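Local coordinates for protein adenosine kinase (Sinorhizobium meliloti, PDB 3UBO) that probably phosphorylates adenosine, as a member of the pfkB family of carbohydrate kinases, and binds adenosine and ADP, at residues A[136-149]-A[161-174]. Sequence-based numbering, arbitrary orientation.
Sequences CVELGPEDVEDDVV and LWDPPRAKDAIREA
R166 reaches past the backbone at G140 to form a salt bridge with E142. Its NH2 lies 2.6 Å from E142 OE1, and the N-H...O angle is 162°. The oxygen sits near the guanidinium plane, but the arginine comes from above the carboxylate. The two planes are 78° apart, so this is a single-oxygen grip and not a side-on pair. A bend at chi3 (51°) turns the guanidinium over G140, whose CA lies under one face. The backbone oxygen of E138 is at its edge, with no bond to it. A leucine in place of R166 would probably leave E142 without its cross-segment charge partner and uncover the backbone at G140.

Otherwise mostly apolar side chains meet. V137 CB packs on P165 CD at 3.6 Å, and P164 CB lies close to V137 CA. L139 CD2 touches A167 CB at 3.9 Å and L161 CD2 at 4.2 Å. The P141 ring packs against D169 and A170 of helix 168-179, with CG 3.6 Å from D169 CB. V144 CG2 packs on A170 CB and more loosely on A174 CB; V149 CG1 lies 3.9 Å from A174 CB.

V149 also touches F80 and L9, on strands of the parallel sheet. The contact thus packs a loop and helix 146-150 against helix 168-179, on either side of strand 152-158 in sequence, within the alpha/beta fold of pfkB-family (ribokinase-like) kinases.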
ATOM      1  N   CYS A 136      19.853   4.744   5.765  1.00 53.90           N
ATOM      2  CA  CYS A 136      19.847   5.610   6.943  1.00 53.23           C
ATOM      3  C   CYS A 136      21.146   5.745   7.832  1.00 58.18           C
ATOM      4  O   CYS A 136      21.277   6.678   8.621  1.00 60.71           O
ATOM      5  CB  CYS A 136      18.614   5.268   7.809  1.00 53.06           C
ATOM      6  SG  CYS A 136      17.056   5.415   6.797  1.00 54.90           S
ATOM      7  N   VAL A 137      22.111   4.854   7.764  1.00 57.79           N
ATOM      8  CA  VAL A 137      23.276   5.064   8.654  1.00 61.01           C
ATOM      9  C   VAL A 137      24.270   6.099   8.082  1.00 59.52           C
ATOM     10  O   VAL A 137      24.991   6.756   8.810  1.00 59.00           O
ATOM     11  CB  VAL A 137      24.020   3.761   8.954  1.00 58.85           C
ATOM     12  CG1 VAL A 137      23.178   2.836   9.819  1.00 54.71           C
ATOM     13  CG2 VAL A 137      24.446   3.113   7.628  1.00 57.12           C
ATOM     14  N   GLU A 138      24.245   6.211   6.756  1.00 61.75           N
ATOM     15  CA  GLU A 138      24.980   7.182   5.923  1.00 60.68           C
ATOM     16  C   GLU A 138      24.441   8.599   6.039  1.00 61.94           C
ATOM     17  O   GLU A 138      24.849   9.465   5.293  1.00 63.87           O
ATOM     18  CB  GLU A 138      24.854   6.831   4.421  1.00 59.70           C
ATOM     19  CG  GLU A 138      25.349   5.459   3.978  1.00 62.09           C
ATOM     20  CD  GLU A 138      26.869   5.237   4.167  1.00 66.72           C
ATOM     21  OE1 GLU A 138      27.594   6.253   4.449  1.00 68.88           O
ATOM     22  OE2 GLU A 138      27.331   4.052   4.021  1.00 64.56           O
ATOM     23  N   LEU A 139      23.483   8.853   6.917  1.00 62.83           N
ATOM     24  CA  LEU A 139      22.971  10.203   6.959  1.00 62.10           C
ATOM     25  C   LEU A 139      23.843  10.966   7.904  1.00 63.98           C
ATOM     26  O   LEU A 139      24.097  10.514   9.055  1.00 64.80           O
ATOM     27  CB  LEU A 139      21.527  10.262   7.453  1.00 61.73           C
ATOM     28  CG  LEU A 139      20.987  11.688   7.693  1.00 59.63           C
ATOM     29  CD1 LEU A 139      20.291  12.296   6.436  1.00 56.04           C
ATOM     30  CD2 LEU A 139      20.153  11.752   8.968  1.00 51.53           C
ATOM     31  N   GLY A 140      24.260  12.125   7.433  1.00 60.35           N
ATOM     32  CA  GLY A 140      25.056  12.973   8.281  1.00 67.42           C
ATOM     33  C   GLY A 140      25.073  14.440   7.873  1.00 67.50           C
ATOM     34  O   GLY A 140      24.204  14.875   7.064  1.00 64.45           O
ATOM     35  N   PRO A 141      26.057  15.203   8.426  1.00 67.44           N
ATOM     36  CA  PRO A 141      26.158  16.653   8.302  1.00 63.16           C
ATOM     37  C   PRO A 141      26.194  17.056   6.881  1.00 62.04           C
ATOM     38  O   PRO A 141      25.697  18.113   6.589  1.00 63.28           O
ATOM     39  CB  PRO A 141      27.451  16.961   8.993  1.00 60.20           C
ATOM     40  CG  PRO A 141      27.514  15.966  10.066  1.00 63.82           C
ATOM     41  CD  PRO A 141      27.018  14.704   9.419  1.00 68.46           C
ATOM     42  N   GLU A 142      26.671  16.208   5.997  1.00 62.05           N
ATOM     43  CA  GLU A 142      26.862  16.596   4.606  1.00 63.87           C
ATOM     44  C   GLU A 142      25.527  16.827   3.955  1.00 65.74           C
ATOM     45  O   GLU A 142      25.430  17.428   2.868  1.00 64.77           O
ATOM     46  CB  GLU A 142      27.564  15.445   3.939  1.00 64.57           C
ATOM     47  CG  GLU A 142      28.464  14.817   5.004  1.00 68.32           C
ATOM     48  CD  GLU A 142      28.553  13.301   4.926  1.00 75.48           C
ATOM     49  OE1 GLU A 142      27.540  12.600   5.320  1.00 71.85           O
ATOM     50  OE2 GLU A 142      29.662  12.843   4.480  1.00 73.97           O
ATOM     51  N   ASP A 143      24.493  16.341   4.642  1.00 63.08           N
ATOM     52  CA  ASP A 143      23.140  16.243   4.099  1.00 62.93           C
ATOM     53  C   ASP A 143      22.192  17.351   4.592  1.00 63.31           C
ATOM     54  O   ASP A 143      21.016  17.393   4.181  1.00 62.20           O
ATOM     55  CB  ASP A 143      22.561  14.862   4.452  1.00 62.39           C
ATOM     56  CG  ASP A 143      23.141  13.730   3.610  1.00 58.05           C
ATOM     57  OD1 ASP A 143      23.180  13.892   2.354  1.00 53.00           O
ATOM     58  OD2 ASP A 143      23.492  12.689   4.236  1.00 55.54           O
ATOM     59  N   VAL A 144      22.694  18.207   5.498  1.00 64.98           N
ATOM     60  CA  VAL A 144      22.034  19.469   5.865  1.00 63.41           C
ATOM     61  C   VAL A 144      22.017  20.372   4.612  1.00 63.77           C
ATOM     62  O   VAL A 144      23.073  20.735   4.109  1.00 67.16           O
ATOM     63  CB  VAL A 144      22.683  20.171   7.113  1.00 59.13           C
ATOM     64  CG1 VAL A 144      21.987  21.403   7.368  1.00 60.55           C
ATOM     65  CG2 VAL A 144      22.620  19.274   8.388  1.00 60.63           C
ATOM     66  N   GLU A 145      20.841  20.608   4.016  1.00 63.28           N
ATOM     67  CA  GLU A 145      20.664  21.742   3.104  1.00 64.03           C
ATOM     68  C   GLU A 145      20.567  22.955   4.041  1.00 67.68           C
ATOM     69  O   GLU A 145      19.740  23.001   4.986  1.00 69.08           O
ATOM     70  CB  GLU A 145      19.427  21.651   2.190  1.00 63.19           C
ATOM     71  CG  GLU A 145      19.569  20.859   0.907  1.00 60.13           C
ATOM     72  CD  GLU A 145      18.235  20.195   0.470  1.00 65.39           C
ATOM     73  OE1 GLU A 145      17.439  20.921  -0.192  1.00 65.43           O
ATOM     74  OE2 GLU A 145      18.002  18.962   0.781  1.00 61.05           O
ATOM     75  N   ASP A 146      21.436  23.919   3.784  1.00 69.45           N
ATOM     76  CA  ASP A 146      21.802  24.983   4.703  1.00 69.92           C
ATOM     77  C   ASP A 146      20.733  26.105   4.743  1.00 69.00           C
ATOM     78  O   ASP A 146      20.207  26.542   5.818  1.00 63.80           O
ATOM     79  CB  ASP A 146      23.137  25.518   4.137  1.00 72.31           C
ATOM     80  CG  ASP A 146      23.946  26.227   5.175  1.00 76.93           C
ATOM     81  OD1 ASP A 146      23.269  26.697   6.133  1.00 81.44           O
ATOM     82  OD2 ASP A 146      25.203  26.304   5.072  1.00 74.56           O
ATOM     83  N   ASP A 147      20.464  26.552   3.513  1.00 70.28           N
ATOM     84  CA  ASP A 147      19.505  27.588   3.190  1.00 69.08           C
ATOM     85  C   ASP A 147      18.178  27.136   3.739  1.00 68.79           C
ATOM     86  O   ASP A 147      17.491  27.875   4.485  1.00 70.24           O
ATOM     87  CB  ASP A 147      19.456  27.844   1.655  1.00 71.40           C
ATOM     88  CG  ASP A 147      19.370  26.551   0.819  1.00 71.10           C
ATOM     89  OD1 ASP A 147      20.108  25.608   1.137  1.00 68.85           O
ATOM     90  OD2 ASP A 147      18.565  26.465  -0.151  1.00 71.89           O
ATOM     91  N   VAL A 148      17.840  25.889   3.407  1.00 69.18           N
ATOM     92  CA  VAL A 148      16.611  25.242   3.878  1.00 65.80           C
ATOM     93  C   VAL A 148      16.439  25.232   5.416  1.00 63.45           C
ATOM     94  O   VAL A 148      15.426  25.700   5.866  1.00 64.61           O
ATOM     95  CB  VAL A 148      16.395  23.883   3.132  1.00 67.23           C
ATOM     96  CG1 VAL A 148      15.052  23.185   3.485  1.00 61.23           C
ATOM     97  CG2 VAL A 148      16.510  24.134   1.582  1.00 68.08           C
ATOM     98  N   VAL A 149      17.392  24.787   6.234  1.00 62.10           N
ATOM     99  CA  VAL A 149      17.195  24.936   7.686  1.00 61.66           C
ATOM    100  C   VAL A 149      16.855  26.364   8.098  1.00 64.77           C
ATOM    101  O   VAL A 149      15.927  26.571   8.893  1.00 67.63           O
ATOM    102  CB  VAL A 149      18.381  24.460   8.493  1.00 61.33           C
ATOM    103  CG1 VAL A 149      18.104  24.377  10.026  1.00 55.43           C
ATOM    104  CG2 VAL A 149      18.872  23.167   7.895  1.00 63.49           C
ATOM    105  N   LEU A 161      17.133   8.842  15.641  1.00 61.68           N
ATOM    106  CA  LEU A 161      18.265   9.244  14.816  1.00 60.39           C
ATOM    107  C   LEU A 161      19.526   9.074  15.618  1.00 61.50           C
ATOM    108  O   LEU A 161      20.623   9.159  15.098  1.00 60.81           O
ATOM    109  CB  LEU A 161      18.159  10.708  14.434  1.00 59.51           C
ATOM    110  CG  LEU A 161      17.417  11.052  13.148  1.00 60.39           C
ATOM    111  CD1 LEU A 161      17.674  12.509  12.780  1.00 57.83           C
ATOM    112  CD2 LEU A 161      17.776  10.148  11.981  1.00 57.45           C
ATOM    113  N   TRP A 162      19.363   8.854  16.906  1.00 62.06           N
ATOM    114  CA  TRP A 162      20.520   8.498  17.693  1.00 65.00           C
ATOM    115  C   TRP A 162      21.152   7.161  17.278  1.00 66.43           C
ATOM    116  O   TRP A 162      22.390   7.047  17.290  1.00 68.46           O
ATOM    117  CB  TRP A 162      20.299   8.711  19.207  1.00 65.93           C
ATOM    118  CG  TRP A 162      20.710  10.120  19.489  1.00 68.47           C
ATOM    119  CD1 TRP A 162      21.686  10.544  20.364  1.00 71.72           C
ATOM    120  CD2 TRP A 162      20.275  11.304  18.763  1.00 68.57           C
ATOM    121  NE1 TRP A 162      21.858  11.921  20.248  1.00 73.05           N
ATOM    122  CE2 TRP A 162      21.013  12.411  19.280  1.00 70.05           C
ATOM    123  CE3 TRP A 162      19.339  11.531  17.718  1.00 65.69           C
ATOM    124  CZ2 TRP A 162      20.833  13.733  18.806  1.00 66.12           C
ATOM    125  CZ3 TRP A 162      19.166  12.846  17.232  1.00 65.24           C
ATOM    126  CH2 TRP A 162      19.908  13.937  17.796  1.00 68.04           C
ATOM    127  N   ASP A 163      20.320   6.211  16.823  1.00 65.57           N
ATOM    128  CA  ASP A 163      20.755   4.853  16.484  1.00 62.84           C
ATOM    129  C   ASP A 163      21.831   4.821  15.416  1.00 62.69           C
ATOM    130  O   ASP A 163      22.882   4.186  15.627  1.00 65.46           O
ATOM    131  CB  ASP A 163      19.571   3.937  16.107  1.00 62.73           C
ATOM    132  CG  ASP A 163      18.756   3.514  17.316  1.00 64.13           C
ATOM    133  OD1 ASP A 163      19.393   3.214  18.354  1.00 65.06           O
ATOM    134  OD2 ASP A 163      17.490   3.526  17.249  1.00 63.57           O
ATOM    135  N   PRO A 164      21.591   5.479  14.262  1.00 62.17           N
ATOM    136  CA  PRO A 164      22.674   5.462  13.278  1.00 61.68           C
ATOM    137  C   PRO A 164      23.962   6.087  13.860  1.00 64.77           C
ATOM    138  O   PRO A 164      24.043   6.417  15.060  1.00 64.29           O
ATOM    139  CB  PRO A 164      22.114   6.271  12.081  1.00 61.68           C
ATOM    140  CG  PRO A 164      20.737   6.554  12.334  1.00 59.26           C
ATOM    141  CD  PRO A 164      20.332   6.005  13.705  1.00 61.61           C
ATOM    142  N   PRO A 165      25.001   6.205  13.033  1.00 63.19           N
ATOM    143  CA  PRO A 165      26.253   6.599  13.708  1.00 66.90           C
ATOM    144  C   PRO A 165      26.402   8.150  13.831  1.00 68.25           C
ATOM    145  O   PRO A 165      26.646   8.686  14.946  1.00 65.56           O
ATOM    146  CB  PRO A 165      27.347   5.989  12.811  1.00 64.13           C
ATOM    147  CG  PRO A 165      26.626   5.271  11.676  1.00 63.40           C
ATOM    148  CD  PRO A 165      25.206   5.788  11.643  1.00 61.44           C
ATOM    149  N   ARG A 166      26.164   8.825  12.695  1.00 67.05           N
ATOM    150  CA  ARG A 166      26.466  10.222  12.496  1.00 66.76           C
ATOM    151  C   ARG A 166      25.265  11.101  12.183  1.00 67.83           C
ATOM    152  O   ARG A 166      25.384  12.109  11.461  1.00 69.45           O
ATOM    153  CB  ARG A 166      27.424  10.336  11.321  1.00 72.03           C
ATOM    154  CG  ARG A 166      28.560   9.358  11.391  1.00 70.58           C
ATOM    155  CD  ARG A 166      28.990   9.068  10.033  1.00 71.26           C
ATOM    156  NE  ARG A 166      29.260  10.277   9.235  1.00 77.49           N
ATOM    157  CZ  ARG A 166      28.620  10.554   8.090  1.00 76.55           C
ATOM    158  NH1 ARG A 166      27.676   9.696   7.674  1.00 73.73           N
ATOM    159  NH2 ARG A 166      28.911  11.648   7.363  1.00 70.76           N
ATOM    160  N   ALA A 167      24.109  10.752  12.720  1.00 67.47           N
ATOM    161  CA  ALA A 167      22.967  11.601  12.486  1.00 66.96           C
ATOM    162  C   ALA A 167      22.949  12.728  13.514  1.00 68.47           C
ATOM    163  O   ALA A 167      22.801  13.864  13.098  1.00 68.39           O
ATOM    164  CB  ALA A 167      21.652  10.823  12.433  1.00 63.69           C
ATOM    165  N   LYS A 168      23.106  12.428  14.816  1.00 67.45           N
ATOM    166  CA  LYS A 168      23.400  13.438  15.854  1.00 67.78           C
ATOM    167  C   LYS A 168      24.330  14.635  15.377  1.00 70.64           C
ATOM    168  O   LYS A 168      24.123  15.786  15.799  1.00 70.89           O
ATOM    169  CB  LYS A 168      23.969  12.753  17.120  1.00 68.52           C
ATOM    170  CG  LYS A 168      25.388  12.092  16.954  1.00 67.86           C
ATOM    171  CD  LYS A 168      25.536  10.830  17.847  1.00 69.71           C
ATOM    172  CE  LYS A 168      26.278  11.057  19.194  1.00 71.52           C
ATOM    173  NZ  LYS A 168      25.740  10.312  20.445  1.00 67.96           N
ATOM    174  N   ASP A 169      25.310  14.383  14.501  1.00 65.54           N
ATOM    175  CA  ASP A 169      26.176  15.476  13.980  1.00 71.73           C
ATOM    176  C   ASP A 169      25.565  16.222  12.773  1.00 71.31           C
ATOM    177  O   ASP A 169      26.057  17.284  12.371  1.00 69.44           O
ATOM    178  CB  ASP A 169      27.640  15.038  13.592  1.00 63.88           C
ATOM    179  CG  ASP A 169      28.247  14.017  14.573  1.00 68.62           C
ATOM    180  OD1 ASP A 169      28.057  14.135  15.816  1.00 68.52           O
ATOM    181  OD2 ASP A 169      28.898  13.054  14.081  1.00 69.84           O
ATOM    182  N   ALA A 170      24.539  15.657  12.154  1.00 68.92           N
ATOM    183  CA  ALA A 170      23.834  16.426  11.146  1.00 68.94           C
ATOM    184  C   ALA A 170      22.827  17.309  11.884  1.00 68.77           C
ATOM    185  O   ALA A 170      22.348  18.295  11.306  1.00 68.27           O
ATOM    186  CB  ALA A 170      23.128  15.523  10.135  1.00 67.20           C
ATOM    187  N   ILE A 171      22.579  16.954  13.161  1.00 67.79           N
ATOM    188  CA  ILE A 171      21.591  17.565  14.062  1.00 67.46           C
ATOM    189  C   ILE A 171      22.116  18.754  14.896  1.00 68.41           C
ATOM    190  O   ILE A 171      21.504  19.836  14.840  1.00 67.98           O
ATOM    191  CB  ILE A 171      20.859  16.506  15.030  1.00 68.87           C
ATOM    192  CG1 ILE A 171      19.885  15.560  14.287  1.00 65.81           C
ATOM    193  CG2 ILE A 171      20.038  17.201  16.178  1.00 66.30           C
ATOM    194  CD1 ILE A 171      18.918  16.232  13.338  1.00 63.27           C
ATOM    195  N   ARG A 172      23.193  18.565  15.677  1.00 69.81           N
ATOM    196  CA  ARG A 172      23.852  19.686  16.401  1.00 69.36           C
ATOM    197  C   ARG A 172      23.799  20.882  15.458  1.00 67.05           C
ATOM    198  O   ARG A 172      23.390  21.999  15.841  1.00 63.81           O
ATOM    199  CB  ARG A 172      25.343  19.386  16.741  1.00 66.56           C
ATOM    200  CG  ARG A 172      26.281  20.095  15.779  1.00 68.15           C
ATOM    201  CD  ARG A 172      27.788  20.268  16.168  1.00 70.39           C
ATOM    202  NE  ARG A 172      28.621  19.084  15.931  1.00 65.95           N
ATOM    203  CZ  ARG A 172      28.814  18.142  16.865  1.00 69.63           C
ATOM    204  NH1 ARG A 172      28.203  18.251  18.074  1.00 68.24           N
ATOM    205  NH2 ARG A 172      29.598  17.085  16.599  1.00 63.96           N
ATOM    206  N   GLU A 173      24.161  20.555  14.208  1.00 65.70           N
ATOM    207  CA  GLU A 173      24.433  21.451  13.093  1.00 66.22           C
ATOM    208  C   GLU A 173      23.244  22.207  12.510  1.00 66.86           C
ATOM    209  O   GLU A 173      23.342  23.399  12.203  1.00 68.79           O
ATOM    210  CB  GLU A 173      25.099  20.642  11.962  1.00 68.36           C
ATOM    211  CG  GLU A 173      26.092  21.418  11.045  1.00 66.12           C
ATOM    212  CD  GLU A 173      27.336  22.000  11.793  1.00 68.82           C
ATOM    213  OE1 GLU A 173      28.011  21.303  12.648  1.00 63.17           O
ATOM    214  OE2 GLU A 173      27.604  23.187  11.500  1.00 70.35           O
ATOM    215  N   ALA A 174      22.143  21.498  12.287  1.00 68.28           N
ATOM    216  CA  ALA A 174      20.862  22.125  11.910  1.00 66.79           C
ATOM    217  C   ALA A 174      20.149  22.895  13.046  1.00 64.72           C
ATOM    218  O   ALA A 174      19.411  23.818  12.751  1.00 64.01           O
ATOM    219  CB  ALA A 174      19.927  21.105  11.280  1.00 63.35           C
TER